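Local coordinates for hypothetical protein PA1835 (Pseudomonas aeruginosa, PDB 1YOC), which is of unknown function but has a hotdog fold related to PaaI-like thioesterases, so it may act on acyl-CoA thioesters, at residues H57-V61 with K100-V105; L66-E71 with F136-I140. All coordinates share one frame; numbering follows the deposited sequence.

Contact 1 of 2, residues H57-V61 with K100-V105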
loop_
_atom_site.group_PDB
_atom_site.type_symbol
_atom_site.label_atom_id
_atom_site.label_comp_id
_atom_site.label_asym_id
_atom_site.label_seq_id
_atom_site.Cartn_x
_atom_site.Cartn_y
_atom_site.Cartn_z
ATOM N N HIS B 57 -9.908 -4.331 -9.548
ATOM C CA HIS B 57 -10.569 -4.853 -10.749
ATOM C C HIS B 57 -11.838 -5.656 -10.543
ATOM O O HIS B 57 -12.483 -6.002 -11.539
ATOM C CB HIS B 57 -9.601 -5.652 -11.615
ATOM C CG HIS B 57 -8.985 -6.820 -10.912
ATOM N ND1 HIS B 57 -8.019 -6.674 -9.936
ATOM C CD2 HIS B 57 -9.257 -8.145 -10.984
ATOM C CE1 HIS B 57 -7.730 -7.863 -9.432
ATOM N NE2 HIS B 57 -8.469 -8.770 -10.051
ATOM N N ILE B 58 -12.194 -5.966 -9.286
ATOM C CA ILE B 58 -13.461 -6.631 -9.036
ATOM C C ILE B 58 -14.439 -5.648 -8.370
ATOM O O ILE B 58 -15.452 -6.046 -7.801
ATOM C CB ILE B 58 -13.326 -7.916 -8.196
ATOM C CG1 ILE B 58 -12.726 -7.621 -6.810
ATOM C CG2 ILE B 58 -12.482 -8.901 -8.956
ATOM C CD1 ILE B 58 -13.006 -8.742 -5.846
ATOM N N GLY B 59 -14.127 -4.361 -8.489
ATOM C CA GLY B 59 -14.976 -3.296 -7.964
ATOM C C GLY B 59 -15.132 -3.227 -6.457
ATOM O O GLY B 59 -16.151 -2.746 -5.957
ATOM N N THR B 60 -14.143 -3.725 -5.722
ATOM C CA THR B 60 -14.207 -3.609 -4.270
ATOM C C THR B 60 -13.050 -2.677 -3.883
ATOM O O THR B 60 -12.252 -2.269 -4.730
ATOM C CB THR B 60 -14.146 -5.008 -3.540
ATOM O OG1 THR B 60 -12.901 -5.646 -3.775
ATOM C CG2 THR B 60 -15.253 -5.930 -4.056
ATOM N N VAL B 61 -12.963 -2.324 -2.618
ATOM C CA VAL B 61 -11.900 -1.396 -2.209
ATOM C C VAL B 61 -10.540 -2.074 -2.357
ATOM O O VAL B 61 -10.309 -3.208 -1.905
ATOM C CB VAL B 61 -12.105 -0.887 -0.773
ATOM C CG1 VAL B 61 -10.984 0.171 -0.451
ATOM C CG2 VAL B 61 -13.493 -0.174 -0.663
ATOM N N LYS B 100 -13.456 -9.324 0.986
ATOM C CA LYS B 100 -13.553 -8.192 0.057
ATOM C C LYS B 100 -14.133 -7.017 0.833
ATOM O O LYS B 100 -15.005 -7.189 1.676
ATOM C CB LYS B 100 -14.479 -8.519 -1.127
ATOM C CG LYS B 100 -14.041 -9.769 -1.914
ATOM C CD LYS B 100 -12.507 -9.932 -1.894
ATOM C CE LYS B 100 -12.044 -11.132 -2.721
ATOM N NZ LYS B 100 -12.352 -10.893 -4.146
ATOM N N ALA B 101 -13.682 -5.809 0.511
ATOM C CA ALA B 101 -14.137 -4.598 1.205
ATOM C C ALA B 101 -15.135 -3.936 0.271
ATOM O O ALA B 101 -14.766 -3.289 -0.728
ATOM C CB ALA B 101 -12.960 -3.688 1.474
ATOM N N THR B 102 -16.403 -4.115 0.599
ATOM C CA THR B 102 -17.472 -3.635 -0.297
ATOM C C THR B 102 -18.198 -2.351 0.066
ATOM O O THR B 102 -19.313 -2.095 -0.418
ATOM C CB THR B 102 -18.508 -4.754 -0.432
ATOM O OG1 THR B 102 -19.158 -4.921 0.827
ATOM C CG2 THR B 102 -17.813 -6.072 -0.843
ATOM N N GLY B 103 -17.592 -1.537 0.917
ATOM C CA GLY B 103 -18.229 -0.282 1.300
ATOM C C GLY B 103 -17.228 0.608 2.012
ATOM O O GLY B 103 -16.021 0.339 1.933
ATOM N N ASP B 104 -17.703 1.665 2.671
ATOM C CA ASP B 104 -16.811 2.571 3.387
ATOM C C ASP B 104 -16.045 1.814 4.456
ATOM O O ASP B 104 -16.585 0.943 5.119
ATOM C CB ASP B 104 -17.583 3.736 4.029
ATOM C CG ASP B 104 -18.368 4.562 2.999
ATOM O OD1 ASP B 104 -17.999 4.634 1.794
ATOM O OD2 ASP B 104 -19.377 5.154 3.412
ATOM N N VAL B 105 -14.784 2.184 4.595
ATOM C CA VAL B 105 -13.852 1.542 5.513
ATOM C C VAL B 105 -13.542 2.316 6.791
ATOM O O VAL B 105 -13.477 3.553 6.782
ATOM C CB VAL B 105 -12.503 1.290 4.751
ATOM C CG1 VAL B 105 -11.546 0.523 5.629
ATOM C CG2 VAL B 105 -12.780 0.457 3.480
HETATM O O HOH W 1 -11.575 -5.404 -1.339
#
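A single water knits the two loops together, gripped by three groups: it accepts from Ala101 N at 2.8 Å, donates to Val61 O at 2.6 Å and also bonds the hydroxyl OG1 of Thr60. Beside this bridge, the backbone oxygen of Ala101 receives the N-H of Val61 at 2.8 Å, and the bond is almost perfectly straight, 179° at the hydrogen. The residue pair Val61 and Ala101 is thus tied twice, once directly and once through solvent. Thr60 places OG1 between its own N and carbonyl carbon (chi1 64°), where the hydroxyl meets both the water and the side-chain amide of Asn56. Its methyl CG2 rests against Lys100 CB and the methyl of Thr102. Deeper in, CB of Val61 lies 3.7 Å from Ala101 CB, while its CG2 runs beside the carbonyl oxygen of Gly103 and makes a looser contact with Val105 CG2. Outside the two loops, Phe48 and Leu66 pack on both Val61 and Val105, and Lys100 touches Ile89 of the second subunit. Such loop-to-loop pairing joins the approach to the central helix with the connection between strands 86-97 and 105-110 in the hotdog fold.

Contact 2 of 2, residues L66-E71 with F136-I140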
loop_
_atom_site.group_PDB
_atom_site.type_symbol
_atom_site.label_atom_id
_atom_site.label_comp_id
_atom_site.label_asym_id
_atom_site.label_seq_id
_atom_site.Cartn_x
_atom_site.Cartn_y
_atom_site.Cartn_z
ATOM N N LEU B 66 -6.473 0.074 1.471
ATOM C CA LEU B 66 -6.630 -0.361 2.854
ATOM C C LEU B 66 -5.271 -0.204 3.554
ATOM O O LEU B 66 -5.200 0.196 4.735
ATOM C CB LEU B 66 -7.096 -1.843 2.910
ATOM C CG LEU B 66 -8.425 -2.136 2.191
ATOM C CD1 LEU B 66 -8.624 -3.655 2.081
ATOM C CD2 LEU B 66 -9.574 -1.478 2.932
ATOM N N CYS B 67 -4.191 -0.560 2.868
ATOM C CA CYS B 67 -2.855 -0.414 3.476
ATOM C C CYS B 67 -2.610 1.059 3.766
ATOM O O CYS B 67 -2.001 1.402 4.793
ATOM C CB CYS B 67 -1.735 -0.912 2.548
ATOM S SG CYS B 67 -1.686 -2.691 2.330
ATOM N N ASN B 68 -3.031 1.931 2.840
ATOM C CA ASN B 68 -2.826 3.364 3.051
ATOM C C ASN B 68 -3.526 3.868 4.321
ATOM O O ASN B 68 -2.966 4.683 5.089
ATOM C CB ASN B 68 -3.332 4.132 1.829
ATOM C CG ASN B 68 -2.480 5.389 1.513
ATOM O OD1 ASN B 68 -2.824 6.150 0.603
ATOM N ND2 ASN B 68 -1.368 5.591 2.238
ATOM N N ALA B 69 -4.752 3.387 4.563
ATOM C CA ALA B 69 -5.484 3.787 5.757
ATOM C C ALA B 69 -4.720 3.288 7.004
ATOM O O ALA B 69 -4.638 3.970 8.031
ATOM C CB ALA B 69 -6.926 3.148 5.753
ATOM N N ALA B 70 -4.178 2.073 6.908
ATOM C CA ALA B 70 -3.447 1.470 8.042
ATOM C C ALA B 70 -2.200 2.278 8.348
ATOM O O ALA B 70 -1.887 2.567 9.515
ATOM C CB ALA B 70 -3.070 0.010 7.712
ATOM N N GLU B 71 -1.492 2.665 7.292
ATOM C CA GLU B 71 -0.284 3.458 7.467
ATOM C C GLU B 71 -0.641 4.809 8.135
ATOM O O GLU B 71 0.099 5.307 8.991
ATOM C CB GLU B 71 0.325 3.735 6.102
ATOM C CG GLU B 71 1.486 4.654 6.151
ATOM C CD GLU B 71 2.789 3.924 6.356
ATOM O OE1 GLU B 71 2.800 2.820 6.992
ATOM O OE2 GLU B 71 3.803 4.501 5.873
ATOM N N PHE B 136 -9.588 -6.810 6.826
ATOM C CA PHE B 136 -8.145 -6.620 6.618
ATOM C C PHE B 136 -7.430 -6.423 7.945
ATOM O O PHE B 136 -7.986 -5.804 8.868
ATOM C CB PHE B 136 -7.982 -5.364 5.764
ATOM C CG PHE B 136 -6.571 -4.793 5.710
ATOM C CD1 PHE B 136 -5.695 -5.139 4.677
ATOM C CD2 PHE B 136 -6.174 -3.821 6.636
ATOM C CE1 PHE B 136 -4.428 -4.502 4.552
ATOM C CE2 PHE B 136 -4.915 -3.182 6.530
ATOM C CZ PHE B 136 -4.049 -3.531 5.470
ATOM N N ARG B 137 -6.199 -6.941 8.029
ATOM C CA ARG B 137 -5.369 -6.750 9.239
ATOM C C ARG B 137 -3.954 -6.399 8.796
ATOM O O ARG B 137 -3.482 -6.896 7.779
ATOM C CB ARG B 137 -5.197 -8.034 10.069
ATOM C CG ARG B 137 -6.389 -8.628 10.754
ATOM C CD ARG B 137 -5.887 -9.764 11.731
ATOM N NE ARG B 137 -5.273 -10.890 11.024
ATOM C CZ ARG B 137 -5.935 -11.977 10.614
ATOM N NH1 ARG B 137 -7.235 -12.116 10.849
ATOM N NH2 ARG B 137 -5.314 -12.912 9.909
ATOM N N ALA B 138 -3.283 -5.566 9.587
ATOM C CA ALA B 138 -1.892 -5.231 9.323
ATOM C C ALA B 138 -1.148 -5.087 10.654
ATOM O O ALA B 138 -1.759 -4.857 11.720
ATOM C CB ALA B 138 -1.784 -3.925 8.576
ATOM N N GLU B 139 0.168 -5.253 10.573
ATOM C CA GLU B 139 1.058 -4.995 11.702
ATOM C C GLU B 139 2.173 -4.169 11.050
ATOM O O GLU B 139 2.764 -4.612 10.092
ATOM C CB GLU B 139 1.594 -6.303 12.278
ATOM C CG GLU B 139 0.614 -6.940 13.270
ATOM C CD GLU B 139 1.065 -8.334 13.720
ATOM O OE1 GLU B 139 2.242 -8.702 13.463
ATOM O OE2 GLU B 139 0.235 -9.032 14.331
ATOM N N ILE B 140 2.393 -2.942 11.524
ATOM C CA ILE B 140 3.422 -2.074 10.982
ATOM C C ILE B 140 4.487 -1.915 12.079
ATOM O O ILE B 140 4.199 -1.483 13.188
ATOM C CB ILE B 140 2.828 -0.720 10.599
ATOM C CG1 ILE B 140 1.779 -0.920 9.491
ATOM C CG2 ILE B 140 3.971 0.228 10.127
ATOM C CD1 ILE B 140 0.922 0.350 9.181
#
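With CG of Phe136 anti to the backbone N (chi1 166°), the ring reaches from the strand to the helix and comes to lie under Leu66 CB, and the two side chains run antiparallel, overlapping along their length. Leu66 CB sits over the middle of one face of the Phe136 ring, 4.0 Å from the centroid and only 9° off the normal, a CH-pi contact. Farther out along the leucine, CD1 touches Phe136 CB. Ala70 meets the same ring differently: its CB approaches the edge at Phe136 CE2, 3.9 Å away. Cys67 comes obliquely, its SG 4.0 Å from Phe136 CE1 in a sulfur-aromatic contact. Helix 63-81 is here the sausage of the hotdog fold, lying on the antiparallel sheet that forms the bun; the local axes of 66-71 and 136-140 pass 9.3 Å apart at 45°. Two residues on along the strand, the methyls of Ala70 and Ala138 meet at 4.2 Å. Beyond them Ile140 extends CD1 to the helix backbone, 3.6 Å from Ala70 O and close to Glu71 CA. Glu71 crosses the isoleucine at about a right angle, bringing OE1 to 3.8 Å from Ile140 CD1. All these touching residues are buried. Val95 and Tyr97 of strand 86-97 also pack against Phe136, and Cys67 and Glu71 touch Met93 and Ile64 of the second subunit, respectively.

Overall arrangement
From the N terminus, the chain passes through strands 35-40 and 43-48 before reaching 57-61, the first half of contact 1, and a few residues later enters helix 63-81, which supplies 66-71 to contact 2. Strand 86-97 follows, and at 100-105 contact 1 closes its loop; strands 105-110 and 120-130 come next, and 136-140 on strand 133-146 completes contact 2. The two loops therefore cross, their segments alternating along the chain. Contact 1 joins loops at one end of the helix, whereas contact 2 seats the helix on the sheet. Their centres are about 15 Å apart, yet Leu66 packs against Val61, Ala101 and Val105, so Leu66 is shared between the two contacts.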